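Local coordinates for protein CELL division inhibitor (Pyrococcus furiosus, PDB 1G3Q) that probably binds and hydrolyses ATP as a MinD-type ATPase of cell division, held here with ADP and a magnesium ion, at residues Gly2-Ile7 against Val104-Lys109; Gly12-Thr17 against Val140-Ile145; Leu23-Gly28 against Thr76-Val81; Leu35-Asp40 against Asp113-Asp118; Ala96-Leu101 against Ala127-Leu132. All coordinates share one frame; numbering follows the deposited sequence.

Contact 1 of 5, residues Gly2-Ile7 against Val104-Lys109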
# COMPACT_ATOMS: atom_id res chain seq x y z
N GLY A 2 -4.05 -3.18 15.52
CA GLY A 2 -2.88 -2.34 15.40
C GLY A 2 -1.75 -2.91 14.55
O GLY A 2 -0.59 -2.76 14.91
N ARG A 3 -2.09 -3.56 13.44
CA ARG A 3 -1.07 -4.12 12.56
C ARG A 3 -0.65 -3.08 11.52
O ARG A 3 -1.47 -2.64 10.71
CB ARG A 3 -1.59 -5.37 11.84
CG ARG A 3 -1.80 -6.57 12.75
CD ARG A 3 -2.41 -7.73 11.99
NE ARG A 3 -1.54 -8.24 10.93
CZ ARG A 3 -1.91 -9.14 10.03
NH1 ARG A 3 -3.13 -9.64 10.05
NH2 ARG A 3 -1.05 -9.56 9.11
N ILE A 4 0.62 -2.70 11.54
CA ILE A 4 1.13 -1.72 10.59
C ILE A 4 1.87 -2.46 9.47
O ILE A 4 2.93 -3.04 9.68
CB ILE A 4 2.07 -0.72 11.28
CG1 ILE A 4 1.37 -0.14 12.52
CG2 ILE A 4 2.43 0.42 10.32
CD1 ILE A 4 2.17 0.93 13.25
N ILE A 5 1.28 -2.42 8.28
CA ILE A 5 1.84 -3.11 7.13
C ILE A 5 2.32 -2.18 6.02
O ILE A 5 1.55 -1.36 5.50
CB ILE A 5 0.79 -4.06 6.53
CG1 ILE A 5 0.22 -4.97 7.62
CG2 ILE A 5 1.41 -4.87 5.41
CD1 ILE A 5 -0.90 -5.89 7.14
N SER A 6 3.59 -2.30 5.66
CA SER A 6 4.16 -1.48 4.59
C SER A 6 3.95 -2.18 3.25
O SER A 6 4.29 -3.35 3.09
CB SER A 6 5.65 -1.26 4.83
OG SER A 6 5.88 -0.55 6.03
N ILE A 7 3.36 -1.46 2.30
CA ILE A 7 3.10 -1.99 0.96
C ILE A 7 4.29 -1.50 0.16
O ILE A 7 4.40 -0.31 -0.13
CB ILE A 7 1.79 -1.42 0.38
CG1 ILE A 7 0.65 -1.59 1.39
CG2 ILE A 7 1.45 -2.11 -0.93
CD1 ILE A 7 0.42 -3.03 1.82
N VAL A 104 5.46 9.23 13.55
CA VAL A 104 4.11 9.70 13.28
C VAL A 104 3.13 8.55 13.07
O VAL A 104 2.08 8.49 13.71
CB VAL A 104 4.05 10.61 12.04
CG1 VAL A 104 2.60 10.95 11.71
CG2 VAL A 104 4.85 11.88 12.29
N ILE A 105 3.48 7.63 12.18
CA ILE A 105 2.60 6.50 11.90
C ILE A 105 2.39 5.59 13.10
O ILE A 105 1.25 5.29 13.46
CB ILE A 105 3.16 5.68 10.72
CG1 ILE A 105 3.14 6.54 9.45
CG2 ILE A 105 2.34 4.40 10.53
CD1 ILE A 105 3.74 5.87 8.22
N LYS A 106 3.47 5.18 13.74
CA LYS A 106 3.37 4.29 14.89
C LYS A 106 2.55 4.85 16.04
O LYS A 106 2.00 4.09 16.84
CB LYS A 106 4.78 3.90 15.35
CG LYS A 106 5.54 3.14 14.27
CD LYS A 106 6.89 2.62 14.75
CE LYS A 106 7.54 1.76 13.68
NZ LYS A 106 8.78 1.08 14.16
N SER A 107 2.43 6.17 16.13
CA SER A 107 1.64 6.79 17.19
C SER A 107 0.14 6.56 16.99
O SER A 107 -0.66 6.84 17.88
CB SER A 107 1.90 8.30 17.24
OG SER A 107 1.31 8.95 16.13
N LEU A 108 -0.23 6.04 15.83
CA LEU A 108 -1.64 5.79 15.51
C LEU A 108 -2.00 4.31 15.66
O LEU A 108 -3.15 3.92 15.49
CB LEU A 108 -1.93 6.22 14.07
CG LEU A 108 -1.75 7.71 13.75
CD1 LEU A 108 -1.72 7.91 12.25
CD2 LEU A 108 -2.89 8.50 14.39
N LYS A 109 -1.00 3.50 15.99
CA LYS A 109 -1.16 2.06 16.14
C LYS A 109 -2.37 1.60 16.95
O LYS A 109 -3.03 0.63 16.58
CB LYS A 109 0.11 1.46 16.74
CG LYS A 109 0.10 -0.05 16.83
CD LYS A 109 1.38 -0.59 17.44
CE LYS A 109 1.38 -2.11 17.47
NZ LYS A 109 2.63 -2.66 18.07
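The flat groups in this contact are two backbone carbonyls, each met by carbon: that of Gly2 by the Lys109 stem, that of Lys109 by the Gly2 alpha carbon. Lys109 lays its aliphatic stem beside the oxygen end of the Gly2 carbonyl, with CG 3.4 Å and CE 3.3 Å from Gly2 O. In return the carbonyl of Lys109 presses on the bare alpha carbon of Gly2, its O 3.2 Å from Gly2 CA. Gly2 turns with a positive phi of 65° and, having no side chain, can accept the carbonyl at this range. Lys109 places CG anti to the backbone N (chi1 -175°) and stays fully extended beyond it. This carries the amino group past Gly2 O to a salt bridge with Glu135.

Two residues after Gly2, Ile4 supplies the apolar half. Its CD1 reaches into the type I turn from Lys106 to Lys109, 3.9 Å from Lys106 CA and 4.1 Å from Lys109 CB. The other branch, CG2, meets Ile105 CG2 methyl to methyl at 4.0 Å, the side chains crossing obliquely.

This is helix-on-sheet packing in a layered alpha/beta fold. Ile105, near the end of helix 101-106, also touches Val37 and Ile117, and Ile4 leans on Ile117. The helix thus rests on strands 34-38, 114-118 and 3-8, three successive strands of the central sheet, just before the chain turns back into strand 114-118.

Contact 2 of 5, residues Gly12-Thr17 against Val140-Ile145. With MG (magnesium ion), chain B; ADP (adenosine-5'-diphosphate), chain C.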
# COMPACT_ATOMS: atom_id res chain seq x y z
N GLY A 12 8.61 1.22 -9.23
CA GLY A 12 7.37 1.96 -9.19
C GLY A 12 6.46 1.48 -10.30
O GLY A 12 6.92 0.81 -11.22
N GLY A 13 5.18 1.81 -10.21
CA GLY A 13 4.23 1.39 -11.23
C GLY A 13 3.86 -0.08 -11.14
O GLY A 13 3.24 -0.62 -12.04
N THR A 14 4.24 -0.72 -10.03
CA THR A 14 3.96 -2.14 -9.84
C THR A 14 2.58 -2.40 -9.24
O THR A 14 2.05 -3.51 -9.35
CB THR A 14 5.03 -2.79 -8.94
OG1 THR A 14 5.21 -1.99 -7.76
CG2 THR A 14 6.36 -2.89 -9.68
N GLY A 15 2.00 -1.39 -8.59
CA GLY A 15 0.68 -1.55 -8.01
C GLY A 15 0.54 -1.25 -6.53
O GLY A 15 -0.48 -1.59 -5.93
N LYS A 16 1.54 -0.62 -5.94
CA LYS A 16 1.50 -0.31 -4.51
C LYS A 16 0.26 0.47 -4.08
O LYS A 16 -0.42 0.10 -3.12
CB LYS A 16 2.77 0.43 -4.09
CG LYS A 16 4.02 -0.43 -4.17
CD LYS A 16 5.29 0.34 -3.80
CE LYS A 16 5.75 1.26 -4.93
NZ LYS A 16 4.84 2.42 -5.14
N THR A 17 -0.04 1.56 -4.77
CA THR A 17 -1.21 2.35 -4.40
C THR A 17 -2.49 1.56 -4.64
O THR A 17 -3.41 1.60 -3.82
CB THR A 17 -1.24 3.67 -5.19
OG1 THR A 17 -0.11 4.45 -4.81
CG2 THR A 17 -2.51 4.47 -4.86
N VAL A 140 5.10 -6.12 -3.26
CA VAL A 140 4.29 -6.02 -4.47
C VAL A 140 5.24 -6.06 -5.65
O VAL A 140 6.20 -5.28 -5.71
CB VAL A 140 3.48 -4.71 -4.50
CG1 VAL A 140 2.70 -4.62 -5.80
CG2 VAL A 140 2.53 -4.65 -3.32
N THR A 141 4.99 -6.96 -6.59
CA THR A 141 5.84 -7.09 -7.76
C THR A 141 5.07 -7.51 -8.99
O THR A 141 3.93 -7.96 -8.90
CB THR A 141 6.94 -8.15 -7.51
OG1 THR A 141 7.81 -8.22 -8.64
CG2 THR A 141 6.30 -9.52 -7.29
N ASN A 142 5.70 -7.36 -10.15
CA ASN A 142 5.09 -7.76 -11.41
C ASN A 142 5.83 -9.01 -11.86
O ASN A 142 6.88 -9.35 -11.30
CB ASN A 142 5.21 -6.64 -12.45
CG ASN A 142 4.48 -5.38 -12.04
OD1 ASN A 142 3.43 -5.45 -11.39
ND2 ASN A 142 5.02 -4.23 -12.41
N PRO A 143 5.31 -9.73 -12.87
CA PRO A 143 5.93 -10.95 -13.38
C PRO A 143 7.25 -10.80 -14.14
O PRO A 143 7.59 -11.64 -14.97
CB PRO A 143 4.84 -11.55 -14.28
CG PRO A 143 3.57 -11.00 -13.69
CD PRO A 143 3.95 -9.57 -13.42
N GLU A 144 8.00 -9.73 -13.87
CA GLU A 144 9.29 -9.51 -14.53
C GLU A 144 10.41 -9.93 -13.60
O GLU A 144 10.44 -9.53 -12.44
CB GLU A 144 9.47 -8.03 -14.89
CG GLU A 144 8.56 -7.51 -15.99
CD GLU A 144 8.80 -6.04 -16.28
OE1 GLU A 144 8.61 -5.21 -15.36
OE2 GLU A 144 9.17 -5.71 -17.43
N ILE A 145 11.36 -10.72 -14.11
CA ILE A 145 12.46 -11.18 -13.28
C ILE A 145 13.19 -10.02 -12.59
O ILE A 145 13.50 -10.10 -11.40
CB ILE A 145 13.49 -12.01 -14.10
CG1 ILE A 145 14.54 -12.61 -13.16
CG2 ILE A 145 14.15 -11.15 -15.16
CD1 ILE A 145 13.97 -13.48 -12.06
MG MG B . 1.66 4.77 -5.99
PB ADP C . 2.48 2.25 -8.01
O1B ADP C . 3.34 3.24 -8.63
O2B ADP C . 3.25 1.02 -7.74
O3B ADP C . 1.67 2.72 -6.65
PA ADP C . -0.13 2.04 -9.09
O1A ADP C . -0.53 3.40 -9.17
O2A ADP C . -0.77 1.31 -8.03
O3A ADP C . 1.38 1.85 -9.02
O5' ADP C . -0.53 1.41 -10.39
C5' ADP C . -0.07 1.90 -11.71
C4' ADP C . -1.16 1.88 -12.72
O4' ADP C . -1.46 0.53 -13.16
C3' ADP C . -2.47 2.42 -12.24
O3' ADP C . -3.03 3.30 -13.21
C2' ADP C . -3.37 1.24 -12.05
O2' ADP C . -4.76 1.47 -12.29
C1' ADP C . -2.87 0.21 -12.97
N9 ADP C . -2.88 -1.17 -12.41
C8 ADP C . -2.31 -1.73 -11.26
N7 ADP C . -2.52 -3.00 -11.08
C5 ADP C . -3.29 -3.34 -12.17
C6 ADP C . -3.87 -4.57 -12.58
N6 ADP C . -3.70 -5.67 -11.85
N1 ADP C . -4.61 -4.59 -13.77
C2 ADP C . -4.77 -3.45 -14.51
N3 ADP C . -4.25 -2.24 -14.19
C4 ADP C . -3.52 -2.25 -13.01
O HOH W 1 3.05 4.19 -4.08
O HOH W 2 0.39 5.61 -7.84
O HOH W 3 3.72 5.52 -7.18
O HOH W 4 1.68 7.00 -5.20
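Two first torsions set the side chains of Thr14 and Val140 against the opposite segment. Thr14 holds OG1 between its backbone N and carbonyl carbon (chi1 50°), which turns CG2 toward Asn142, 3.9 Å from Asn142 CG, and leaves OG1 bonded to Lys11 O and Ser9 OG. Val140 sends CG1 anti to its own N, into the turn of the loop, 3.8 Å from Thr14 O and 4.1 Å from Gly15 C.

The loop that Val140 and Asn142 pack against is the P-loop, whose KGGTGKT sequence is the deviant Walker A form of MinD-like ATPases. Its amides wrap the beta phosphate of ADP: Gly13 N binds O1B, Gly15 N binds O2B at 2.8 Å, and Thr17 N binds O3B. The Lys16 chain bends at chi3 and chi4, folding NZ back for a weak bond to ADP O2B at 3.4 Å; NZ also binds Cys119 O and a magnesium-bound water. The magnesium ion is six-coordinate, joining Thr17 OG1 at 2.1 Å, ADP O3B and four waters.

Helix 16-29 begins directly at the phosphate. Strand 136-141 lies in the sheet between strands 3-8 and 164-173, while helix 145-160 brings Cys147 against Thr14.

Contact 3 of 5, residues Leu23-Gly28 against Thr76-Val81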
# COMPACT_ATOMS: atom_id res chain seq x y z
N LEU A 23 -6.95 -3.31 -0.86
CA LEU A 23 -6.84 -4.10 0.36
C LEU A 23 -7.54 -3.37 1.51
O LEU A 23 -8.22 -3.99 2.33
CB LEU A 23 -5.37 -4.36 0.71
CG LEU A 23 -5.09 -5.22 1.95
CD1 LEU A 23 -5.81 -6.56 1.83
CD2 LEU A 23 -3.58 -5.42 2.09
N SER A 24 -7.37 -2.05 1.56
CA SER A 24 -8.01 -1.25 2.61
C SER A 24 -9.53 -1.43 2.59
O SER A 24 -10.15 -1.68 3.62
CB SER A 24 -7.70 0.24 2.43
OG SER A 24 -6.34 0.52 2.70
N VAL A 25 -10.11 -1.28 1.40
CA VAL A 25 -11.56 -1.40 1.25
C VAL A 25 -12.03 -2.83 1.53
O VAL A 25 -13.06 -3.03 2.17
CB VAL A 25 -12.01 -0.97 -0.17
CG1 VAL A 25 -13.52 -1.10 -0.30
CG2 VAL A 25 -11.61 0.49 -0.41
N ALA A 26 -11.27 -3.82 1.05
CA ALA A 26 -11.63 -5.21 1.27
C ALA A 26 -11.65 -5.51 2.78
O ALA A 26 -12.60 -6.11 3.29
CB ALA A 26 -10.63 -6.13 0.57
N LEU A 27 -10.60 -5.10 3.48
CA LEU A 27 -10.52 -5.32 4.92
C LEU A 27 -11.61 -4.54 5.66
O LEU A 27 -12.22 -5.04 6.61
CB LEU A 27 -9.14 -4.93 5.46
CG LEU A 27 -7.96 -5.84 5.10
CD1 LEU A 27 -6.66 -5.17 5.51
CD2 LEU A 27 -8.12 -7.19 5.81
N GLY A 28 -11.85 -3.31 5.21
CA GLY A 28 -12.87 -2.50 5.84
C GLY A 28 -14.23 -3.15 5.68
O GLY A 28 -15.07 -3.10 6.58
N THR A 76 -13.62 8.23 4.52
CA THR A 76 -13.69 7.94 3.09
C THR A 76 -15.13 7.45 2.94
O THR A 76 -15.82 7.26 3.94
CB THR A 76 -12.74 6.81 2.65
OG1 THR A 76 -13.22 5.56 3.16
CG2 THR A 76 -11.33 7.06 3.15
N GLN A 77 -15.58 7.25 1.71
CA GLN A 77 -16.94 6.79 1.48
C GLN A 77 -17.07 5.30 1.79
O GLN A 77 -18.15 4.72 1.64
CB GLN A 77 -17.34 7.05 0.03
CG GLN A 77 -16.61 6.15 -0.96
CD GLN A 77 -16.65 6.69 -2.37
OE1 GLN A 77 -15.93 7.63 -2.71
NE2 GLN A 77 -17.52 6.12 -3.19
N PHE A 78 -15.98 4.68 2.22
CA PHE A 78 -15.99 3.25 2.51
C PHE A 78 -16.05 2.93 3.99
O PHE A 78 -15.37 3.56 4.81
CB PHE A 78 -14.75 2.61 1.88
CG PHE A 78 -14.56 2.98 0.44
CD1 PHE A 78 -15.39 2.45 -0.54
CD2 PHE A 78 -13.62 3.93 0.06
CE1 PHE A 78 -15.29 2.86 -1.87
CE2 PHE A 78 -13.50 4.35 -1.26
CZ PHE A 78 -14.34 3.81 -2.23
N ASP A 79 -16.89 1.95 4.33
CA ASP A 79 -17.07 1.53 5.71
C ASP A 79 -15.78 1.11 6.37
O ASP A 79 -15.05 0.26 5.85
CB ASP A 79 -18.05 0.35 5.80
CG ASP A 79 -19.48 0.75 5.53
OD1 ASP A 79 -19.76 1.96 5.44
OD2 ASP A 79 -20.33 -0.16 5.43
N ASN A 80 -15.50 1.72 7.52
CA ASN A 80 -14.31 1.41 8.31
C ASN A 80 -12.98 1.78 7.68
O ASN A 80 -11.92 1.33 8.14
CB ASN A 80 -14.32 -0.08 8.67
CG ASN A 80 -15.63 -0.52 9.31
OD1 ASN A 80 -16.08 0.08 10.28
ND2 ASN A 80 -16.24 -1.57 8.76
N VAL A 81 -13.01 2.59 6.64
CA VAL A 81 -11.77 2.99 5.98
C VAL A 81 -11.49 4.48 6.12
O VAL A 81 -12.32 5.33 5.75
CB VAL A 81 -11.79 2.63 4.48
CG1 VAL A 81 -10.49 3.06 3.81
CG2 VAL A 81 -11.99 1.13 4.31
O HOH W 5 -15.03 -0.81 2.92
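Asn80 reaches the helix with one nearly straight bond, ND2 to Gly28 O at 2.9 Å and 173°, the acceptor lying in the plane of the Asn80 amide. A second polar tie runs through a water that donates to Val25 O and to Asp79 O. Gly28 brings its backbone close to the loop: with no side chain between them, Gly28 CA stands 3.5 Å from Asp79 O in a CA-H...O contact.

Asn80 holds the third position of a type II turn from Phe78 to Val81, with a phi of 67°. The turn belongs to the hairpin connection between antiparallel strands 74-75 and 81-84, at the margin of the sheet. Thr76 fastens the connection from within, OG1 donating to Val81 O at 2.8 Å and accepting from Phe78 N in an ST turn.

Apolar contacts lie alongside. Val25 points CG2 over one face of the Phe78 ring, 4.1 Å from its centroid and 17° off the normal, a CH-pi contact; Gln77 CG lies over the opposite face. Val81 CG2 packs 3.4 Å from Ser24 O, a carbonyl already engaged by Gly28 N within helix 16-29. Pro212 touches both Val25 and Phe78.

Contact 4 of 5, residues Leu35-Asp40 against Asp113-Asp118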
# COMPACT_ATOMS: atom_id res chain seq x y z
N LEU A 35 -6.64 2.29 8.28
CA LEU A 35 -6.09 3.61 8.01
C LEU A 35 -5.15 3.43 6.83
O LEU A 35 -4.14 2.73 6.93
CB LEU A 35 -5.30 4.18 9.19
CG LEU A 35 -4.64 5.52 8.83
CD1 LEU A 35 -5.72 6.57 8.55
CD2 LEU A 35 -3.71 5.99 9.94
N ALA A 36 -5.50 4.03 5.69
CA ALA A 36 -4.66 3.94 4.50
C ALA A 36 -3.75 5.17 4.55
O ALA A 36 -4.23 6.30 4.54
CB ALA A 36 -5.53 3.97 3.25
N VAL A 37 -2.45 4.93 4.61
CA VAL A 37 -1.48 6.02 4.70
C VAL A 37 -0.71 6.24 3.40
O VAL A 37 -0.15 5.31 2.84
CB VAL A 37 -0.46 5.74 5.83
CG1 VAL A 37 0.56 6.87 5.92
CG2 VAL A 37 -1.19 5.58 7.17
N ASP A 38 -0.70 7.48 2.92
CA ASP A 38 0.03 7.79 1.70
C ASP A 38 1.45 8.20 2.05
O ASP A 38 1.73 9.37 2.29
CB ASP A 38 -0.63 8.93 0.92
CG ASP A 38 -0.07 9.06 -0.48
OD1 ASP A 38 1.03 8.52 -0.73
OD2 ASP A 38 -0.72 9.69 -1.34
N GLY A 39 2.35 7.22 2.09
CA GLY A 39 3.74 7.50 2.41
C GLY A 39 4.57 7.81 1.18
O GLY A 39 5.80 7.90 1.27
N ASP A 40 3.92 7.97 0.03
CA ASP A 40 4.64 8.29 -1.20
C ASP A 40 4.66 9.81 -1.29
O ASP A 40 3.91 10.42 -2.05
CB ASP A 40 3.92 7.69 -2.42
CG ASP A 40 4.87 7.45 -3.57
OD1 ASP A 40 5.82 8.25 -3.72
OD2 ASP A 40 4.68 6.47 -4.32
N ASP A 113 -7.12 -1.29 13.33
CA ASP A 113 -6.84 -2.72 13.27
C ASP A 113 -5.72 -2.92 12.25
O ASP A 113 -4.86 -3.79 12.41
CB ASP A 113 -8.07 -3.50 12.83
CG ASP A 113 -9.17 -3.48 13.86
OD1 ASP A 113 -8.84 -3.62 15.06
OD2 ASP A 113 -10.35 -3.33 13.49
N PHE A 114 -5.75 -2.11 11.20
CA PHE A 114 -4.76 -2.17 10.13
C PHE A 114 -4.37 -0.77 9.68
O PHE A 114 -5.22 0.10 9.51
CB PHE A 114 -5.32 -2.92 8.92
CG PHE A 114 -5.39 -4.40 9.09
CD1 PHE A 114 -4.28 -5.20 8.84
CD2 PHE A 114 -6.58 -5.01 9.49
CE1 PHE A 114 -4.35 -6.59 9.00
CE2 PHE A 114 -6.66 -6.39 9.65
CZ PHE A 114 -5.54 -7.18 9.40
N ILE A 115 -3.07 -0.56 9.51
CA ILE A 115 -2.57 0.71 9.00
C ILE A 115 -1.75 0.26 7.80
O ILE A 115 -0.72 -0.39 7.95
CB ILE A 115 -1.68 1.45 10.02
CG1 ILE A 115 -2.50 1.83 11.25
CG2 ILE A 115 -1.08 2.70 9.38
CD1 ILE A 115 -1.75 2.63 12.30
N LEU A 116 -2.24 0.57 6.61
CA LEU A 116 -1.54 0.16 5.40
C LEU A 116 -0.80 1.36 4.82
O LEU A 116 -1.42 2.36 4.45
CB LEU A 116 -2.55 -0.40 4.39
CG LEU A 116 -3.49 -1.47 4.98
CD1 LEU A 116 -4.44 -1.97 3.89
CD2 LEU A 116 -2.68 -2.63 5.56
N ILE A 117 0.52 1.25 4.74
CA ILE A 117 1.34 2.35 4.23
C ILE A 117 1.73 2.18 2.76
O ILE A 117 2.47 1.26 2.40
CB ILE A 117 2.65 2.50 5.04
CG1 ILE A 117 2.35 2.48 6.54
CG2 ILE A 117 3.33 3.81 4.66
CD1 ILE A 117 3.60 2.29 7.41
N ASP A 118 1.22 3.08 1.93
CA ASP A 118 1.53 3.08 0.50
C ASP A 118 2.92 3.71 0.43
O ASP A 118 3.09 4.90 0.72
CB ASP A 118 0.51 3.95 -0.24
CG ASP A 118 0.69 3.92 -1.74
OD1 ASP A 118 1.59 3.21 -2.24
OD2 ASP A 118 -0.08 4.62 -2.43
O HOH W 1 3.05 4.19 -4.08
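Val37 stands at the middle of the polar network, its N bonded to Leu116 O at 2.8 Å and its O receiving Asp118 N at 2.8 Å. With Leu35 N to Phe114 O and Leu116 N to Leu35 O, these make the regular zigzag of a parallel strand pair; a weak bond from Gly39 N to Asp118 O follows where strand 34-38 ends. There Asp38 OD1 accepts from Asp40 N at 3.0 Å, an Asx turn that shapes the exit from the strand.

Asp118 OD2 bonds to Thr17 OG1, a magnesium ligand. Both Asp40 and Asp118 belong to a magnesium site seen for this protein; here a magnesium-bound water lies between Asp40 OD2 and Asp118 OD1. A hydrophobic strand ending in Asp118 is consistent with a Walker B element.

On the face that carries Leu35, Val37, Ile115 and Ile117, Val37 holds CG1 anti to its N (chi1 180°), which leaves CG2 to touch Ile115 CG2 at 3.6 Å, and Leu35 CB approaches Ile115 CG1 at 4.2 Å. Helix 101-106 covers this face through Ile105. On the other face, helix 16-29 sets Ser24 against Ala36 and Leu116, while strands 81-84 and 3-8 flank the pair within the sheet.

Contact 5 of 5, residues Ala96-Leu101 against Ala127-Leu132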
# COMPACT_ATOMS: atom_id res chain seq x y z
N ALA A 96 8.21 18.42 4.08
CA ALA A 96 7.88 17.20 4.83
C ALA A 96 9.15 16.42 5.18
O ALA A 96 9.83 15.92 4.29
CB ALA A 96 6.95 16.32 4.01
N ASP A 97 9.48 16.35 6.47
CA ASP A 97 10.65 15.60 6.91
C ASP A 97 10.27 14.12 6.91
O ASP A 97 9.51 13.67 7.77
CB ASP A 97 11.06 16.04 8.32
CG ASP A 97 12.33 15.36 8.80
OD1 ASP A 97 12.81 14.42 8.13
OD2 ASP A 97 12.86 15.77 9.86
N PRO A 98 10.80 13.34 5.95
CA PRO A 98 10.48 11.91 5.88
C PRO A 98 10.97 11.10 7.07
O PRO A 98 10.43 10.05 7.39
CB PRO A 98 11.15 11.48 4.58
CG PRO A 98 12.34 12.38 4.51
CD PRO A 98 11.76 13.72 4.90
N ARG A 99 12.01 11.61 7.74
CA ARG A 99 12.57 10.91 8.89
C ARG A 99 11.59 10.81 10.06
O ARG A 99 11.79 10.00 10.97
CB ARG A 99 13.86 11.62 9.34
CG ARG A 99 14.93 11.66 8.25
CD ARG A 99 16.03 12.64 8.60
NE ARG A 99 15.50 13.97 8.90
CZ ARG A 99 16.22 14.97 9.38
NH1 ARG A 99 17.52 14.80 9.61
NH2 ARG A 99 15.65 16.13 9.68
N LYS A 100 10.54 11.61 10.03
CA LYS A 100 9.55 11.58 11.11
C LYS A 100 8.36 10.66 10.82
O LYS A 100 7.44 10.56 11.63
CB LYS A 100 9.04 13.00 11.40
CG LYS A 100 10.07 13.87 12.10
CD LYS A 100 9.59 15.29 12.27
CE LYS A 100 10.61 16.10 13.07
NZ LYS A 100 10.22 17.53 13.16
N LEU A 101 8.39 10.00 9.67
CA LEU A 101 7.31 9.09 9.30
C LEU A 101 7.11 7.96 10.32
O LEU A 101 5.99 7.74 10.78
CB LEU A 101 7.57 8.49 7.91
CG LEU A 101 7.19 9.40 6.73
CD1 LEU A 101 7.71 8.82 5.42
CD2 LEU A 101 5.67 9.54 6.69
N ALA A 127 11.68 6.38 0.51
CA ALA A 127 11.24 4.98 0.47
C ALA A 127 11.54 4.26 1.78
O ALA A 127 10.67 3.60 2.34
CB ALA A 127 11.92 4.25 -0.69
N MET A 128 12.77 4.40 2.27
CA MET A 128 13.17 3.76 3.51
C MET A 128 12.38 4.28 4.71
O MET A 128 11.95 3.50 5.57
CB MET A 128 14.66 3.95 3.76
CG MET A 128 15.57 3.22 2.79
SD MET A 128 15.35 1.42 2.83
CE MET A 128 15.68 1.07 4.54
N SER A 129 12.19 5.59 4.78
CA SER A 129 11.46 6.21 5.88
C SER A 129 10.03 5.68 5.97
O SER A 129 9.51 5.46 7.06
CB SER A 129 11.43 7.73 5.71
OG SER A 129 12.74 8.26 5.68
N ALA A 130 9.41 5.49 4.82
CA ALA A 130 8.04 5.00 4.77
C ALA A 130 7.99 3.52 5.13
O ALA A 130 7.26 3.12 6.04
CB ALA A 130 7.45 5.22 3.37
N MET A 131 8.77 2.70 4.43
CA MET A 131 8.78 1.27 4.68
C MET A 131 9.11 0.94 6.14
O MET A 131 8.49 0.07 6.74
CB MET A 131 9.79 0.57 3.77
CG MET A 131 9.48 0.72 2.28
SD MET A 131 10.57 -0.28 1.25
CE MET A 131 12.11 0.66 1.40
N LEU A 132 10.09 1.65 6.70
CA LEU A 132 10.50 1.41 8.07
C LEU A 132 9.50 1.90 9.11
O LEU A 132 9.74 1.78 10.32
CB LEU A 132 11.87 2.04 8.34
CG LEU A 132 13.04 1.36 7.61
CD1 LEU A 132 14.34 2.10 7.91
CD2 LEU A 132 13.14 -0.09 8.06
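Leu101 can be followed outward over the surface of helix 125-131. Its CB lies 3.7 Å from Ser129 O. With CG anti to the carbonyl carbon (chi1 -81°), the chain then carries CD1 across to the helix backbone, where this methyl sits 3.8 Å from Ala130 N, 3.9 Å from Ser129 CB and 4.2 Å from Ala130 CB. Leu59 and Leu63 of helix 59-63 also touch Leu101, which is therefore held between two helices.

Three residues earlier, Pro98 presents its carbonyl to the same serine. Ser129 CB is only 3.0 Å from Pro98 O, a tight approach, while OG lies 3.8 Å from Pro98 CB. The hydroxyl is turned back along its own helix to bond Leu125 O, and Pro98 O accepts from Leu101 N.

Beside this point the loop between helices 90-95 and 101-106 carries its own polar bonds. Arg99 grips Asp97 side-on, NE to OD1 and NH2 to OD2, the latter at 2.8 Å in a salt bridge. Arg99 N also binds Asp97 OD1, closing an Asx turn.

No hydrogen bond spans the two segments. Serine hydroxyl and proline carbonyl each find partners within their own part of the chain, so the fit between loop and helix rests on close van der Waals packing, with the charged pair set to one side of it.

From the N terminus, strand 3-8 opens contact 1, which closes only at the end of helix 101-106. The P-loop then opens contact 2, the last to close, at strand 136-141; contacts 3, 4 and 5 all fall within its span, and contact 1 crosses it. Contact 3 lies wholly within contact 1 as well, joining helix 16-29 to the hairpin at the sheet margin. Contact 4 pairs neighbouring strands and crosses contacts 1, 3 and 5. Contact 5 follows contact 3 in series, crosses contact 1 and ties the loop leading into helix 101-106 to helix 125-131. Contacts 2 and 4 meet where Thr17 bonds Asp118, and contacts 1 and 5 where Ser6 bonds Met131.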